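Local coordinates for protein 3-dehydroquinate dehydratase (Clostridium difficile, PDB 3JS3) that catalyses the cis-dehydration of 3-dehydroquinate to 3-dehydroshikimate, the third step of the chorismate pathway, through an imine intermediate, at residues 170-175 against 203-208; 144-149 against 163-168; 84-89 against 116-121. All coordinates share one frame; numbering follows the deposited sequence. Where two conformers were deposited one is given.

In the fold
All three contacts involve strands of the eight-stranded parallel barrel of this TIM-barrel enzyme. Along the chain interaction 3 comes first, then interaction 2, then interaction 1, with none nested in another. The strands 81-84, 116-120, 141-148, 172-177 and 205-208 are successive neighbours in the sheet, so the contacts walk around one side of the barrel. The centres of interactions 1 and 2 lie about 7 Å apart, those of 2 and 3 about 11 Å, and those of 1 and 3 about 13 Å. Interactions 1 and 3 both reach the bound ligand; interaction 2 packs a helix on the outer face of a strand whose His147 also touches it. Barrel interior and helical layer thus meet on the same strands.

Interaction 1 (170-175 against 203-208); sequences ADLPKI and PIITMS. With DHS (3-amino-4,5-dihydroxy-cyclohex-1-enecarboxylate), chain E.
In the beta-alpha-beta unit formed by strand 172-177, helix 182-199 and strand 205-208 of the TIM barrel, Lys174 and Ile205 are paired across two parallel strands. The short segments run only 9° apart. Ile205 N donates to Pro173 O at 2.8 Å, Ile175 N to Ile205 O, and Met207 N to Ile175 O, so that the bonds alternate in direction between the strands. A CA-H...O contact from Lys174 to Ile205 O reinforces this parallel pairing.

Side chains alternate between two surfaces. Lys174 and Ile205 share the one directed into the barrel, where their CB atoms are 4.0 Å apart; Ile175 and Thr206 share the other, with their CG2 methyls in contact and helices 155-167 and 182-199 covering them. The hydroxyl of Thr206 is engaged by Thr192 of the latter helix. At the start of the two segments, Leu172 pushes its CD2 methyl against Pro203 CB at 3.4 Å, a tight fit, while Pro173 CG meets Ile204 CG2 at 3.9 Å.

The catalytic end depends on the shape of Lys174. With CG anti to the backbone N (chi1 174°) and the rest of the chain extended, NZ is carried up to the ligand ring. Met207, bent at two torsions, brings SD to 4.0 Å from Lys174 CE and lies beside the ligand carboxylate, with CG 3.6 Å from DHS O4. The Schiff-base link itself is captured as a covalent bond of 1.3 Å between Lys174 NZ and DHS C3.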
loop_
_atom_site.group_PDB
_atom_site.type_symbol
_atom_site.label_atom_id
_atom_site.label_comp_id
_atom_site.label_asym_id
_atom_site.label_seq_id
_atom_site.Cartn_x
_atom_site.Cartn_y
_atom_site.Cartn_z
ATOM N N ALA A 170 -13.282 -8.963 23.657
ATOM C CA ALA A 170 -12.594 -9.471 22.469
ATOM C C ALA A 170 -11.108 -9.369 22.633
ATOM O O ALA A 170 -10.594 -8.317 22.940
ATOM C CB ALA A 170 -13.007 -8.700 21.214
ATOM N N ASP A 171 -10.409 -10.462 22.429
ATOM C CA ASP A 171 -8.957 -10.413 22.463
ATOM C C ASP A 171 -8.473 -9.636 21.234
ATOM O O ASP A 171 -7.433 -8.991 21.285
ATOM C CB ASP A 171 -8.386 -11.816 22.446
ATOM C CG ASP A 171 -8.744 -12.588 23.672
ATOM O OD1 ASP A 171 -8.129 -12.325 24.714
ATOM O OD2 ASP A 171 -9.619 -13.480 23.582
ATOM N N LEU A 172 -9.260 -9.688 20.149
ATOM C CA LEU A 172 -8.956 -9.017 18.881
ATOM C C LEU A 172 -10.211 -8.507 18.151
ATOM O O LEU A 172 -10.908 -9.283 17.470
ATOM C CB LEU A 172 -8.233 -9.989 17.946
ATOM C CG LEU A 172 -6.825 -10.478 18.305
ATOM C CD1 LEU A 172 -6.491 -11.704 17.494
ATOM C CD2 LEU A 172 -5.775 -9.388 18.112
ATOM N N PRO A 173 -10.536 -7.210 18.308
ATOM C CA PRO A 173 -11.671 -6.713 17.550
ATOM C C PRO A 173 -11.338 -6.772 16.053
ATOM O O PRO A 173 -10.206 -6.516 15.657
ATOM C CB PRO A 173 -11.801 -5.256 17.993
ATOM C CG PRO A 173 -10.979 -5.109 19.204
ATOM C CD PRO A 173 -9.991 -6.220 19.246
ATOM N N LYS A 174 -12.323 -7.102 15.233
ATOM C CA LYS A 174 -12.116 -7.179 13.805
ATOM C C LYS A 174 -13.269 -6.519 13.066
ATOM O O LYS A 174 -14.432 -6.838 13.333
ATOM C CB LYS A 174 -12.083 -8.629 13.364
ATOM C CG LYS A 174 -12.016 -8.779 11.870
ATOM C CD LYS A 174 -12.089 -10.221 11.432
ATOM C CE LYS A 174 -12.150 -10.307 9.935
ATOM N NZ LYS A 174 -12.433 -11.663 9.389
ATOM N N ILE A 175 -12.952 -5.625 12.132
ATOM C CA ILE A 175 -13.987 -5.018 11.326
ATOM C C ILE A 175 -13.554 -4.970 9.853
ATOM O O ILE A 175 -12.427 -4.578 9.531
ATOM C CB ILE A 175 -14.384 -3.596 11.841
ATOM C CG1 ILE A 175 -15.768 -3.226 11.321
ATOM C CG2 ILE A 175 -13.361 -2.540 11.434
ATOM C CD1 ILE A 175 -16.332 -1.883 11.868
ATOM N N PRO A 203 -4.453 -5.534 20.266
ATOM C CA PRO A 203 -4.408 -5.501 18.811
ATOM C C PRO A 203 -5.799 -5.545 18.189
ATOM O O PRO A 203 -6.722 -6.075 18.794
ATOM C CB PRO A 203 -3.606 -6.742 18.437
ATOM C CG PRO A 203 -3.124 -7.332 19.720
ATOM C CD PRO A 203 -4.012 -6.831 20.785
ATOM N N ILE A 204 -5.929 -4.941 17.009
ATOM C CA ILE A 204 -7.169 -4.893 16.272
ATOM C C ILE A 204 -6.889 -5.362 14.862
ATOM O O ILE A 204 -5.747 -5.316 14.393
ATOM C CB ILE A 204 -7.777 -3.465 16.225
ATOM C CG1 ILE A 204 -6.814 -2.489 15.549
ATOM C CG2 ILE A 204 -8.148 -2.966 17.645
ATOM C CD1 ILE A 204 -7.353 -1.072 15.382
ATOM N N ILE A 205 -7.944 -5.807 14.182
ATOM C CA ILE A 205 -7.831 -6.283 12.820
ATOM C C ILE A 205 -8.808 -5.464 11.985
ATOM O O ILE A 205 -9.950 -5.386 12.348
ATOM C CB ILE A 205 -8.229 -7.759 12.709
ATOM C CG1 ILE A 205 -7.401 -8.639 13.665
ATOM C CG2 ILE A 205 -8.026 -8.212 11.295
ATOM C CD1 ILE A 205 -7.915 -10.107 13.812
ATOM N N THR A 206 -8.358 -4.818 10.910
ATOM C CA THR A 206 -9.267 -4.050 10.077
ATOM C C THR A 206 -8.912 -4.210 8.615
ATOM O O THR A 206 -7.767 -4.411 8.264
ATOM C CB THR A 206 -9.181 -2.541 10.348
ATOM O OG1 THR A 206 -7.948 -2.035 9.822
ATOM C CG2 THR A 206 -9.327 -2.212 11.845
ATOM N N MET A 207 -9.914 -4.105 7.766
ATOM C CA MET A 207 -9.705 -4.156 6.346
ATOM C C MET A 207 -10.801 -3.423 5.577
ATOM O O MET A 207 -11.982 -3.373 5.996
ATOM C CB MET A 207 -9.637 -5.588 5.832
ATOM C CG MET A 207 -10.796 -6.488 6.264
ATOM S SD MET A 207 -10.543 -7.264 7.875
ATOM C CE MET A 207 -9.327 -8.481 7.442
ATOM N N SER A 208 -10.390 -2.873 4.439
ATOM C CA SER A 208 -11.299 -2.240 3.493
ATOM C C SER A 208 -11.323 -3.280 2.378
ATOM O O SER A 208 -10.270 -3.623 1.808
ATOM C CB SER A 208 -10.741 -0.909 3.024
ATOM O OG SER A 208 -11.623 -0.234 2.140
HETATM C C1 DHS E . -11.605 -11.725 5.902
HETATM C C3 DHS E . -12.327 -12.317 8.234
HETATM C C4 DHS E . -12.184 -13.803 7.856
HETATM C C5 DHS E . -12.410 -14.052 6.373
HETATM C C6 DHS E . -11.471 -13.174 5.560
HETATM C C7 DHS E . -11.161 -10.767 4.881
HETATM C C2 DHS E . -12.052 -11.337 7.104
HETATM O O2 DHS E . -13.139 -14.532 8.622
HETATM O O3 DHS E . -12.109 -15.391 5.960
HETATM O O4 DHS E . -11.678 -9.621 4.778
HETATM O O5 DHS E . -10.265 -11.138 4.091
#

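Interaction 2 (144-149 against 163-168); sequences ISNHDF and CRMQEL
Ile144 and Met165 lie alongside each other, pointing opposite ways, where the helix 155-167 lies over the outer surface of strand 141-148. The axes of the short segments come within 9.1 Å and run close to antiparallel, at 156°. No hydrogen bond joins them, so the contact is one of packing.

The tight part centres on Met165. Extended beyond CG, its side chain reaches along the strand: CG rests 3.9 Å from Ile144 CG2, SD passes 3.5 Å from Ile144 O, and the terminal methyl ends at Asn146. There CE is 3.2 Å from Asn146 CB, so close for two carbons that the exact value is doubtful. Asn146 has CG anti to its own backbone N (chi1 179°), which turns the amide away from this methyl, and its OD1 is hydrogen-bonded to Arg161 earlier on the same helix. At the other end, Ile144 CD1 meets Leu168 CB at 3.6 Å, the two side chains crossing at about a right angle, and Ile128 of helix 125-137 adds to this apolar patch.

The outer side of the helix is looser. Exposed Arg164 and Glu167, one turn apart, form a salt bridge in which Arg164 NE meets Glu167 OE1 at 3.2 Å, from above the carboxylate plane. Leu168 CG sits 4.0 Å above the centre of the Arg164 guanidinium plane.

On the opposite surface of the strand Ser145 and the catalytic His147 point into the barrel. Outward residues packed on the following helix, and inward ones, here including His147, facing the interior, are characteristic of a TIM-barrel strand.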
loop_
_atom_site.group_PDB
_atom_site.type_symbol
_atom_site.label_atom_id
_atom_site.label_comp_id
_atom_site.label_asym_id
_atom_site.label_seq_id
_atom_site.Cartn_x
_atom_site.Cartn_y
_atom_site.Cartn_z
ATOM N N ILE A 144 -13.897 -10.914 17.813
ATOM C CA ILE A 144 -15.298 -10.502 17.693
ATOM C C ILE A 144 -15.259 -9.736 16.368
ATOM O O ILE A 144 -14.462 -8.792 16.191
ATOM C CB ILE A 144 -15.823 -9.633 18.842
ATOM C CG1 ILE A 144 -15.748 -10.396 20.160
ATOM C CG2 ILE A 144 -17.254 -9.275 18.588
ATOM C CD1 ILE A 144 -16.259 -9.627 21.358
ATOM N N SER A 145 -16.109 -10.136 15.436
ATOM C CA SER A 145 -16.046 -9.595 14.109
ATOM C C SER A 145 -17.299 -8.909 13.594
ATOM O O SER A 145 -18.436 -9.265 13.933
ATOM C CB SER A 145 -15.692 -10.734 13.150
ATOM O OG SER A 145 -16.777 -11.641 13.067
ATOM N N ASN A 146 -17.075 -7.952 12.709
ATOM C CA ASN A 146 -18.174 -7.220 12.110
ATOM C C ASN A 146 -17.818 -6.877 10.685
ATOM O O ASN A 146 -16.728 -6.374 10.417
ATOM C CB ASN A 146 -18.483 -5.970 12.905
ATOM C CG ASN A 146 -19.613 -5.162 12.303
ATOM O OD1 ASN A 146 -19.402 -4.028 11.878
ATOM N ND2 ASN A 146 -20.814 -5.751 12.238
ATOM N N HIS A 147 -18.753 -7.142 9.776
ATOM C CA HIS A 147 -18.548 -6.916 8.355
ATOM C C HIS A 147 -19.691 -6.095 7.765
ATOM O O HIS A 147 -20.851 -6.284 8.134
ATOM C CB HIS A 147 -18.497 -8.261 7.620
ATOM C CG HIS A 147 -17.534 -9.244 8.214
ATOM N ND1 HIS A 147 -17.780 -9.899 9.400
ATOM C CD2 HIS A 147 -16.347 -9.716 7.765
ATOM C CE1 HIS A 147 -16.770 -10.706 9.674
ATOM N NE2 HIS A 147 -15.889 -10.617 8.694
ATOM N N ASP A 148 -19.368 -5.164 6.882
ATOM C CA ASP A 148 -20.383 -4.387 6.193
ATOM C C ASP A 148 -20.008 -4.463 4.740
ATOM O O ASP A 148 -19.031 -3.849 4.339
ATOM C CB ASP A 148 -20.410 -2.941 6.678
ATOM C CG ASP A 148 -21.553 -2.133 6.074
ATOM O OD1 ASP A 148 -21.951 -2.380 4.904
ATOM O OD2 ASP A 148 -22.042 -1.220 6.775
ATOM N N PHE A 149 -20.776 -5.231 3.964
ATOM C CA PHE A 149 -20.534 -5.413 2.511
ATOM C C PHE A 149 -21.139 -4.343 1.568
ATOM O O PHE A 149 -20.985 -4.434 0.337
ATOM C CB PHE A 149 -21.004 -6.813 2.061
ATOM C CG PHE A 149 -20.057 -7.929 2.457
ATOM C CD1 PHE A 149 -19.190 -8.483 1.520
ATOM C CD2 PHE A 149 -20.014 -8.389 3.754
ATOM C CE1 PHE A 149 -18.297 -9.501 1.874
ATOM C CE2 PHE A 149 -19.134 -9.396 4.123
ATOM C CZ PHE A 149 -18.268 -9.960 3.173
ATOM N N CYS A 163 -14.463 -0.259 19.734
ATOM C CA CYS A 163 -14.495 -0.050 21.194
ATOM C C CYS A 163 -15.468 -0.988 21.895
ATOM O O CYS A 163 -15.128 -1.550 22.928
ATOM C CB CYS A 163 -14.794 1.417 21.561
ATOM S SG CYS A 163 -13.347 2.535 21.412
ATOM N N ARG A 164 -16.670 -1.144 21.331
ATOM C CA ARG A 164 -17.704 -2.037 21.881
ATOM C C ARG A 164 -17.135 -3.461 21.908
ATOM O O ARG A 164 -17.244 -4.167 22.914
ATOM C CB ARG A 164 -18.967 -1.978 21.008
ATOM C CG ARG A 164 -20.190 -2.840 21.419
ATOM C CD ARG A 164 -21.011 -2.276 22.560
ATOM N NE ARG A 164 -20.609 -2.675 23.916
ATOM C CZ ARG A 164 -21.271 -3.539 24.699
ATOM N NH1 ARG A 164 -22.399 -4.127 24.297
ATOM N NH2 ARG A 164 -20.810 -3.806 25.914
ATOM N N MET A 165 -16.502 -3.865 20.812
ATOM C CA MET A 165 -15.896 -5.204 20.737
ATOM C C MET A 165 -14.899 -5.411 21.868
ATOM O O MET A 165 -14.809 -6.493 22.452
ATOM C CB MET A 165 -15.205 -5.406 19.397
ATOM C CG MET A 165 -16.162 -5.504 18.251
ATOM S SD MET A 165 -15.350 -5.446 16.653
ATOM C CE MET A 165 -16.716 -5.838 15.590
ATOM N N GLN A 166 -14.192 -4.346 22.199
ATOM C CA GLN A 166 -13.196 -4.381 23.239
ATOM C C GLN A 166 -13.915 -4.562 24.590
ATOM O O GLN A 166 -13.517 -5.389 25.417
ATOM C CB GLN A 166 -12.404 -3.080 23.170
ATOM C CG GLN A 166 -10.959 -3.196 23.542
ATOM C CD GLN A 166 -10.200 -1.899 23.336
ATOM O OE1 GLN A 166 -9.088 -1.902 22.823
ATOM N NE2 GLN A 166 -10.810 -0.782 23.717
ATOM N N GLU A 167 -15.000 -3.818 24.795
ATOM C CA GLU A 167 -15.781 -3.926 26.035
ATOM C C GLU A 167 -16.339 -5.350 26.214
ATOM O O GLU A 167 -16.391 -5.875 27.327
ATOM C CB GLU A 167 -16.910 -2.899 26.040
ATOM C CG GLU A 167 -16.419 -1.464 26.027
ATOM C CD GLU A 167 -17.523 -0.460 25.766
ATOM O OE1 GLU A 167 -18.710 -0.855 25.788
ATOM O OE2 GLU A 167 -17.195 0.729 25.532
ATOM N N LEU A 168 -16.705 -5.991 25.107
ATOM C CA LEU A 168 -17.224 -7.363 25.148
ATOM C C LEU A 168 -16.153 -8.443 25.437
ATOM O O LEU A 168 -16.452 -9.644 25.419
ATOM C CB LEU A 168 -17.963 -7.672 23.850
ATOM C CG LEU A 168 -19.219 -6.824 23.654
ATOM C CD1 LEU A 168 -19.771 -7.026 22.270
ATOM C CD2 LEU A 168 -20.269 -7.151 24.725
#

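Interaction 3 (84-89 against 116-121); sequences TFRSVV and LIDVEL. With DHS (3-amino-4,5-dihydroxy-cyclohex-1-enecarboxylate), chain E.
Arg86, a substrate-binding residue, meets Asp118 and Glu120 in a salt-bridge network. Its NH1 lies 2.6 Å from Glu120 OE2, which offers its anti lone pair, nearly in the guanidinium plane. NH2 reaches Asp118 OD2 at 2.8 Å; that oxygen lies in the guanidinium plane, yet the donor comes from well above the carboxylate, the two planes being 58° apart. With both carboxylates at its edge, the guanidinium is fixed in rotation and NH2 also donates to DHS O2 at 2.9 Å.

Hydrogen bonds from uncharged donors hold Glu120 in turn. Ser87 N gives OE2 a second donor, on its syn side. Ser87 OG, set between its backbone N and carbonyl carbon (chi1 74°), donates to Glu120 OE1, though the 2.5 Å between these two oxygens is too short to be taken literally.

Apolar contact is slight: Thr84 CG2 lies 3.2 Å above the guanidinium plane of Arg86, toward its rim, and touches Asp118 CB at 3.7 Å.

Water bridges the backbones, one molecule accepting from Phe85 N and sitting 2.8 Å from Asp118 O.

Around this site, Ser145 of strand 141-148 bonds to Asp118 OD1 and His147 of the same strand packs on Arg86. Glu50 of strand 48-52 holds the Thr84 hydroxyl, while Phe85 and Val119 turn outward onto helix 98-110.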
loop_
_atom_site.group_PDB
_atom_site.type_symbol
_atom_site.label_atom_id
_atom_site.label_comp_id
_atom_site.label_asym_id
_atom_site.label_seq_id
_atom_site.Cartn_x
_atom_site.Cartn_y
_atom_site.Cartn_z
ATOM N N THR A 84 -13.714 -20.327 12.402
ATOM C CA THR A 84 -14.714 -19.318 12.064
ATOM C C THR A 84 -15.913 -19.883 11.294
ATOM O O THR A 84 -15.743 -20.518 10.258
ATOM C CB THR A 84 -14.078 -18.235 11.146
ATOM O OG1 THR A 84 -12.870 -17.735 11.737
ATOM C CG2 THR A 84 -15.048 -17.033 10.843
ATOM N N PHE A 85 -17.113 -19.705 11.828
ATOM C CA PHE A 85 -18.299 -19.986 11.053
ATOM C C PHE A 85 -18.789 -18.575 10.673
ATOM O O PHE A 85 -19.253 -17.819 11.533
ATOM C CB PHE A 85 -19.391 -20.719 11.812
ATOM C CG PHE A 85 -20.614 -21.031 10.952
ATOM C CD1 PHE A 85 -20.782 -22.288 10.388
ATOM C CD2 PHE A 85 -21.559 -20.043 10.674
ATOM C CE1 PHE A 85 -21.884 -22.577 9.595
ATOM C CE2 PHE A 85 -22.687 -20.318 9.865
ATOM C CZ PHE A 85 -22.843 -21.565 9.318
ATOM N N ARG A 86 -18.665 -18.215 9.401
ATOM C CA ARG A 86 -19.107 -16.901 8.929
ATOM C C ARG A 86 -20.587 -17.010 8.582
ATOM O O ARG A 86 -20.937 -17.789 7.700
ATOM C CB ARG A 86 -18.259 -16.504 7.718
ATOM C CG ARG A 86 -18.585 -15.182 7.097
ATOM C CD ARG A 86 -18.405 -14.007 8.026
ATOM N NE ARG A 86 -17.046 -13.849 8.563
ATOM C CZ ARG A 86 -16.703 -13.931 9.844
ATOM N NH1 ARG A 86 -17.598 -14.157 10.776
ATOM N NH2 ARG A 86 -15.440 -13.752 10.201
ATOM N N SER A 87 -21.465 -16.285 9.293
ATOM C CA SER A 87 -22.916 -16.394 9.039
ATOM C C SER A 87 -23.376 -15.651 7.783
ATOM O O SER A 87 -22.659 -14.824 7.251
ATOM C CB SER A 87 -23.756 -15.940 10.240
ATOM O OG SER A 87 -23.744 -14.548 10.371
ATOM N N VAL A 88 -24.595 -15.972 7.336
ATOM C CA VAL A 88 -25.184 -15.403 6.122
ATOM C C VAL A 88 -25.277 -13.890 6.110
ATOM O O VAL A 88 -25.015 -13.251 5.072
ATOM C CB VAL A 88 -26.600 -15.940 5.889
ATOM C CG1 VAL A 88 -27.259 -15.183 4.727
ATOM C CG2 VAL A 88 -26.569 -17.454 5.626
ATOM N N VAL A 89 -25.666 -13.311 7.243
ATOM C CA VAL A 89 -25.772 -11.856 7.342
ATOM C C VAL A 89 -24.408 -11.192 7.057
ATOM O O VAL A 89 -24.356 -10.094 6.530
ATOM C CB VAL A 89 -26.324 -11.408 8.732
ATOM C CG1 VAL A 89 -26.181 -9.901 8.925
ATOM C CG2 VAL A 89 -27.791 -11.829 8.896
ATOM N N LEU A 116 -7.800 -19.903 18.320
ATOM C CA LEU A 116 -8.637 -18.710 18.276
ATOM C C LEU A 116 -10.022 -19.064 17.742
ATOM O O LEU A 116 -10.179 -20.053 17.024
ATOM C CB LEU A 116 -8.024 -17.616 17.405
ATOM C CG LEU A 116 -6.547 -17.269 17.572
ATOM C CD1 LEU A 116 -5.698 -18.068 16.599
ATOM C CD2 LEU A 116 -6.317 -15.797 17.324
ATOM N N ILE A 117 -11.021 -18.265 18.118
ATOM C CA ILE A 117 -12.345 -18.463 17.619
ATOM C C ILE A 117 -12.966 -17.100 17.226
ATOM O O ILE A 117 -12.720 -16.073 17.855
ATOM C CB ILE A 117 -13.211 -19.289 18.614
ATOM C CG1 ILE A 117 -14.338 -19.981 17.872
ATOM C CG2 ILE A 117 -13.709 -18.452 19.803
ATOM C CD1 ILE A 117 -15.049 -21.034 18.710
ATOM N N ASP A 118 -13.746 -17.095 16.158
ATOM C CA ASP A 118 -14.382 -15.873 15.693
ATOM C C ASP A 118 -15.830 -15.880 16.111
ATOM O O ASP A 118 -16.520 -16.878 15.948
ATOM C CB ASP A 118 -14.242 -15.752 14.175
ATOM C CG ASP A 118 -14.863 -14.457 13.606
ATOM O OD1 ASP A 118 -16.024 -14.131 13.951
ATOM O OD2 ASP A 118 -14.198 -13.791 12.764
ATOM N N VAL A 119 -16.281 -14.765 16.669
ATOM C CA VAL A 119 -17.669 -14.607 17.090
ATOM C C VAL A 119 -18.165 -13.292 16.527
ATOM O O VAL A 119 -17.503 -12.281 16.665
ATOM C CB VAL A 119 -17.803 -14.597 18.611
ATOM C CG1 VAL A 119 -19.258 -14.450 19.000
ATOM C CG2 VAL A 119 -17.224 -15.874 19.182
ATOM N N GLU A 120 -19.325 -13.312 15.880
ATOM C CA GLU A 120 -19.877 -12.118 15.252
ATOM C C GLU A 120 -20.621 -11.182 16.201
ATOM O O GLU A 120 -21.521 -11.593 16.913
ATOM C CB GLU A 120 -20.759 -12.540 14.083
ATOM C CG GLU A 120 -19.960 -13.198 12.979
ATOM C CD GLU A 120 -20.814 -13.843 11.908
ATOM O OE1 GLU A 120 -22.050 -13.923 12.093
ATOM O OE2 GLU A 120 -20.234 -14.295 10.891
ATOM N N LEU A 121 -20.223 -9.916 16.178
ATOM C CA LEU A 121 -20.802 -8.888 17.037
ATOM C C LEU A 121 -22.319 -8.862 17.018
ATOM O O LEU A 121 -22.955 -8.948 18.067
ATOM C CB LEU A 121 -20.262 -7.513 16.630
ATOM C CG LEU A 121 -20.831 -6.311 17.387
ATOM C CD1 LEU A 121 -20.543 -6.419 18.877
ATOM C CD2 LEU A 121 -20.265 -5.025 16.813
HETATM C C1 DHS E . -11.605 -11.725 5.902
HETATM C C3 DHS E . -12.327 -12.317 8.234
HETATM C C4 DHS E . -12.184 -13.803 7.856
HETATM C C5 DHS E . -12.410 -14.052 6.373
HETATM C C6 DHS E . -11.471 -13.174 5.560
HETATM C C7 DHS E . -11.161 -10.767 4.881
HETATM C C2 DHS E . -12.052 -11.337 7.104
HETATM O O2 DHS E . -13.139 -14.532 8.622
HETATM O O3 DHS E . -12.109 -15.391 5.960
HETATM O O4 DHS E . -11.678 -9.621 4.778
HETATM O O5 DHS E . -10.265 -11.138 4.091
HETATM O O HOH W 1 -18.557 -16.245 13.491
HETATM O O HOH W 2 -17.343 -19.182 14.541
#